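Local coordinates for protein ORF98 PTP-2 (PDB 6I28) that probably acts as a dual-specificity protein phosphatase, removing phosphate from tyrosine and serine or threonine residues, possibly of MAP kinases, at residues Y117-M120 against R121-I125; F131-V134 against Y135-A139. All blocks are in the same frame, centred on the assembly; numbering follows the deposited sequence.

Contact 1 (Y117-M120 against R121-I125)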
loop_
_atom_site.group_PDB
_atom_site.type_symbol
_atom_site.label_atom_id
_atom_site.label_comp_id
_atom_site.label_asym_id
_atom_site.label_seq_id
_atom_site.Cartn_x
_atom_site.Cartn_y
_atom_site.Cartn_z
ATOM N N TYR A 117 -4.107 1.557 5.036
ATOM C CA TYR A 117 -4.849 2.807 4.962
ATOM C C TYR A 117 -5.932 2.735 3.889
ATOM O O TYR A 117 -7.071 3.188 4.106
ATOM C CB TYR A 117 -3.908 3.960 4.628
ATOM C CG TYR A 117 -4.647 5.294 4.495
ATOM C CD1 TYR A 117 -5.374 5.812 5.504
ATOM C CD2 TYR A 117 -4.601 6.006 3.321
ATOM C CE1 TYR A 117 -6.053 7.044 5.396
ATOM C CE2 TYR A 117 -5.253 7.219 3.149
ATOM C CZ TYR A 117 -5.991 7.745 4.178
ATOM O OH TYR A 117 -6.662 8.952 4.059
ATOM N N TYR A 118 -5.602 2.174 2.720
ATOM C CA TYR A 118 -6.626 1.935 1.738
ATOM C C TYR A 118 -7.786 1.139 2.273
ATOM O O TYR A 118 -8.935 1.499 2.020
ATOM C CB TYR A 118 -6.045 1.278 0.483
ATOM C CG TYR A 118 -7.055 1.131 -0.598
ATOM C CD1 TYR A 118 -7.330 2.216 -1.418
ATOM C CD2 TYR A 118 -7.804 -0.039 -0.788
ATOM C CE1 TYR A 118 -8.257 2.153 -2.389
ATOM C CE2 TYR A 118 -8.749 -0.105 -1.842
ATOM C CZ TYR A 118 -8.981 1.019 -2.609
ATOM O OH TYR A 118 -9.907 1.057 -3.632
ATOM N N ILE A 119 -7.530 0.110 3.111
ATOM C CA ILE A 119 -8.625 -0.681 3.661
ATOM C C ILE A 119 -9.380 0.070 4.758
ATOM O O ILE A 119 -10.609 0.003 4.819
ATOM C CB ILE A 119 -8.017 -2.028 4.139
ATOM C CG1 ILE A 119 -7.576 -2.867 2.908
ATOM C CG2 ILE A 119 -8.983 -2.815 5.043
ATOM C CD1 ILE A 119 -6.949 -4.177 3.255
ATOM N N MET A 120 -8.657 0.809 5.623
ATOM C CA MET A 120 -9.288 1.662 6.609
ATOM C C MET A 120 -10.246 2.643 5.971
ATOM O O MET A 120 -11.392 2.769 6.398
ATOM C CB MET A 120 -8.238 2.450 7.402
ATOM C CG MET A 120 -7.307 1.650 8.233
ATOM S SD MET A 120 -5.990 2.656 8.921
ATOM C CE MET A 120 -6.917 3.968 9.690
ATOM N N ARG A 121 -9.851 3.242 4.861
ATOM C CA ARG A 121 -10.641 4.331 4.344
ATOM C C ARG A 121 -11.775 3.869 3.425
ATOM O O ARG A 121 -12.869 4.450 3.445
ATOM C CB ARG A 121 -9.723 5.300 3.578
ATOM C CG ARG A 121 -10.468 6.457 2.948
ATOM C CD ARG A 121 -9.504 7.574 2.604
ATOM N NE ARG A 121 -10.020 8.521 1.619
ATOM C CZ ARG A 121 -9.359 9.614 1.211
ATOM N NH1 ARG A 121 -8.184 9.920 1.718
ATOM N NH2 ARG A 121 -9.881 10.407 0.293
ATOM N N THR A 122 -11.561 2.822 2.643
ATOM C CA THR A 122 -12.640 2.299 1.822
ATOM C C THR A 122 -13.682 1.554 2.662
ATOM O O THR A 122 -14.866 1.507 2.298
ATOM C CB THR A 122 -12.101 1.373 0.708
ATOM O OG1 THR A 122 -11.354 0.252 1.223
ATOM C CG2 THR A 122 -11.241 2.176 -0.341
ATOM N N ASN A 123 -13.289 1.018 3.800
ATOM C CA ASN A 123 -14.231 0.303 4.661
ATOM C C ASN A 123 -14.687 1.133 5.844
ATOM O O ASN A 123 -15.637 0.745 6.508
ATOM C CB ASN A 123 -13.601 -0.998 5.147
ATOM C CG ASN A 123 -13.506 -2.027 4.046
ATOM O OD1 ASN A 123 -14.470 -2.710 3.743
ATOM N ND2 ASN A 123 -12.363 -2.108 3.418
ATOM N N GLN A 124 -14.070 2.287 6.078
ATOM C CA GLN A 124 -14.334 3.118 7.239
ATOM C C GLN A 124 -14.231 2.266 8.497
ATOM O O GLN A 124 -15.200 2.090 9.252
ATOM C CB GLN A 124 -15.689 3.813 7.138
ATOM C CG GLN A 124 -15.686 4.851 6.076
ATOM C CD GLN A 124 -14.842 6.039 6.459
ATOM O OE1 GLN A 124 -15.089 6.690 7.466
ATOM N NE2 GLN A 124 -13.853 6.346 5.632
ATOM N N ILE A 125 -13.041 1.700 8.696
ATOM C CA ILE A 125 -12.723 0.909 9.878
ATOM C C ILE A 125 -11.394 1.411 10.442
ATOM O O ILE A 125 -10.590 2.011 9.748
ATOM C CB ILE A 125 -12.655 -0.617 9.600
ATOM C CG1 ILE A 125 -11.525 -0.987 8.636
ATOM C CG2 ILE A 125 -13.941 -1.117 8.986
ATOM C CD1 ILE A 125 -11.469 -2.517 8.259
#
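This is a local contact over the last turns of helix 110-123, where Tyr117, Tyr118 and Ile119 meet Arg121, Thr122 and Asn123 one turn further on. Tyr117 and Arg121 run side by side. Arg121 leaves its CG anti to the backbone N (chi1 178°) and stays extended, which brings NH1 to Tyr117 OH at 3.0 Å, in the guanidinium plane. NH1 also forms a salt bridge with Glu83, and Tyr117 OH is hydrogen-bonded to the C-terminal carboxylate of Glu168. Thr122 CG2 lies over one face of the Tyr118 ring, 3.6 Å from its centroid, a CH-pi contact. Thr122 N and OG1 reach Tyr118 O from opposite faces of the carbonyl plane; the OG1 bond is 2.8 Å. In the cysteine-based phosphatase fold this helix follows the P-loop, and here it ends. Gln124 has positive phi, and Ile125 N bonds to Met120 O at 3.0 Å, the six-to-one bond of a Schellman-like ending. Asn123 folds back so that ND2 meets Ile119 O at 3.1 Å, on a lone pair; Asn123 N shares that oxygen. Gln124 NE2 bonds to Arg121 O, and its OE1 takes Val167 N.

Contact 2 (F131-V134 against Y135-A139); sequences FQYV and YGKRA
Tyr135 lies beside Phe131, one turn back on helix 127-137, and both side chains point the same way. Tyr135 CD2 comes within 3.7 Å of Phe131 CZ. The ring planes meet obliquely, at 45°. Tyr135 CB sits over one face of the Phe131 ring, offset toward its rim. The backbone beneath is bonded in the usual helical way, Tyr135 N to Phe131 O at 2.8 Å. Past the end of the helix the chain folds back, and Ala139 CA lies 3.6 Å above the plane of the Tyr135 ring, near its rim.

At the end of the helix, Val134 O accepts two backbone bonds, from Lys137 N and from Arg138 N, each at 3.0 Å. The Arg138 donor comes nearly along the C=O axis, while the Lys137 donor stands above the carbonyl plane. In the dual-specificity phosphatase fold, helix 127-137 packs on the helix that follows the P-loop. The buried Val134 side chain meets Ile116 and Ile119 of that helix, and Ile14 and Val140 of neighbouring loops.

Lys137 crosses the outer end of Tyr133. Bends at chi2 (-98°) and chi4 (123°) carry its CE to 3.6 Å from Tyr133 OH. Lys137 NZ makes a weak hydrogen bond to Tyr133 OH at 3.3 Å; its stronger partner is Ile14 O. Arg138 turns away from the helix. Its guanidinium bonds to Ala106 O and Gly107 O in the P-loop and forms a salt bridge with Asp10.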
loop_
_atom_site.group_PDB
_atom_site.type_symbol
_atom_site.label_atom_id
_atom_site.label_comp_id
_atom_site.label_asym_id
_atom_site.label_seq_id
_atom_site.Cartn_x
_atom_site.Cartn_y
_atom_site.Cartn_z
ATOM N N PHE A 131 -5.505 -3.539 10.388
ATOM C CA PHE A 131 -4.212 -4.173 10.535
ATOM C C PHE A 131 -4.400 -5.673 10.708
ATOM O O PHE A 131 -3.736 -6.477 10.061
ATOM C CB PHE A 131 -3.447 -3.560 11.706
ATOM C CG PHE A 131 -2.315 -4.421 12.195
ATOM C CD1 PHE A 131 -1.111 -4.508 11.542
ATOM C CD2 PHE A 131 -2.476 -5.157 13.350
ATOM C CE1 PHE A 131 -0.091 -5.326 12.028
ATOM C CE2 PHE A 131 -1.464 -5.983 13.830
ATOM C CZ PHE A 131 -0.293 -6.079 13.186
ATOM N N GLN A 132 -5.297 -6.082 11.608
ATOM C CA GLN A 132 -5.511 -7.515 11.771
ATOM C C GLN A 132 -5.958 -8.188 10.477
ATOM O O GLN A 132 -5.498 -9.295 10.176
ATOM C CB GLN A 132 -6.507 -7.788 12.908
ATOM C CG GLN A 132 -6.053 -7.239 14.279
ATOM C CD GLN A 132 -4.925 -8.070 14.946
ATOM O OE1 GLN A 132 -4.168 -7.561 15.777
ATOM N NE2 GLN A 132 -4.804 -9.329 14.555
ATOM N N TYR A 133 -6.836 -7.556 9.694
ATOM C CA TYR A 133 -7.235 -8.171 8.427
ATOM C C TYR A 133 -6.009 -8.409 7.542
ATOM O O TYR A 133 -5.789 -9.520 7.033
ATOM C CB TYR A 133 -8.284 -7.318 7.688
ATOM C CG TYR A 133 -8.741 -7.997 6.401
ATOM C CD1 TYR A 133 -9.795 -8.915 6.398
ATOM C CD2 TYR A 133 -8.076 -7.759 5.189
ATOM C CE1 TYR A 133 -10.191 -9.566 5.234
ATOM C CE2 TYR A 133 -8.460 -8.408 4.011
ATOM C CZ TYR A 133 -9.520 -9.306 4.038
ATOM O OH TYR A 133 -9.893 -9.953 2.861
ATOM N N VAL A 134 -5.199 -7.369 7.336
ATOM C CA VAL A 134 -4.018 -7.528 6.497
ATOM C C VAL A 134 -3.047 -8.542 7.087
ATOM O O VAL A 134 -2.451 -9.335 6.358
ATOM C CB VAL A 134 -3.319 -6.175 6.237
ATOM C CG1 VAL A 134 -1.989 -6.466 5.625
ATOM C CG2 VAL A 134 -4.241 -5.280 5.460
ATOM N N TYR A 135 -2.868 -8.535 8.422
ATOM C CA TYR A 135 -1.872 -9.374 9.065
ATOM C C TYR A 135 -2.262 -10.840 8.977
ATOM O O TYR A 135 -1.395 -11.713 8.906
ATOM C CB TYR A 135 -1.722 -8.997 10.543
ATOM C CG TYR A 135 -0.561 -9.684 11.250
ATOM C CD1 TYR A 135 -0.725 -10.933 11.855
ATOM C CD2 TYR A 135 0.681 -9.076 11.341
ATOM C CE1 TYR A 135 0.337 -11.554 12.510
ATOM C CE2 TYR A 135 1.746 -9.688 11.999
ATOM C CZ TYR A 135 1.567 -10.923 12.570
ATOM O OH TYR A 135 2.614 -11.528 13.210
ATOM N N GLY A 136 -3.561 -11.112 8.927
ATOM C CA GLY A 136 -4.024 -12.456 8.671
ATOM C C GLY A 136 -3.616 -13.028 7.332
ATOM O O GLY A 136 -3.587 -14.254 7.189
ATOM N N LYS A 137 -3.324 -12.182 6.331
ATOM C CA LYS A 137 -2.862 -12.685 5.039
ATOM C C LYS A 137 -1.347 -12.589 4.861
ATOM O O LYS A 137 -0.761 -13.422 4.159
ATOM C CB LYS A 137 -3.541 -11.940 3.877
ATOM C CG LYS A 137 -5.065 -11.753 4.019
ATOM C CD LYS A 137 -5.892 -12.828 3.237
ATOM C CE LYS A 137 -7.396 -12.465 3.167
ATOM N NZ LYS A 137 -7.881 -12.387 1.746
ATOM N N ARG A 138 -0.709 -11.620 5.510
ATOM C CA ARG A 138 0.735 -11.440 5.417
ATOM C C ARG A 138 1.168 -10.800 6.721
ATOM O O ARG A 138 0.635 -9.745 7.085
ATOM C CB ARG A 138 1.120 -10.537 4.258
ATOM C CG ARG A 138 2.663 -10.297 4.099
ATOM C CD ARG A 138 2.935 -9.325 2.967
ATOM N NE ARG A 138 4.366 -9.033 2.781
ATOM C CZ ARG A 138 5.239 -9.826 2.154
ATOM N NH1 ARG A 138 4.839 -10.983 1.637
ATOM N NH2 ARG A 138 6.525 -9.472 2.037
ATOM N N ALA A 139 2.106 -11.424 7.418
ATOM C CA ALA A 139 2.643 -10.837 8.642
ATOM C C ALA A 139 3.282 -9.498 8.293
ATOM O O ALA A 139 4.297 -9.463 7.613
ATOM C CB ALA A 139 3.657 -11.762 9.291
#

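Contact 1 and contact 2 come in series along the chain and lie on consecutive helices, 110-123 and 127-137, joined by a short turn. Each covers the last turns of its helix. Their centres are 14 Å apart, yet the two meet where the helices pack: Ile119 CD1 is 3.7 Å from Val134 CG2. Both lie within the dual-specificity phosphatase catalytic domain. Contact 1 closes the helix that starts at the P-loop and faces helix 82-95 and the C-terminal hairpin strand 162-167. Contact 2 lies nearer the surface, and just past its helix the Arg138 side chain reaches back to P-loop carbonyls. Contact 1 thus touches the C-terminal hairpin, and contact 2 the phosphate-binding loop.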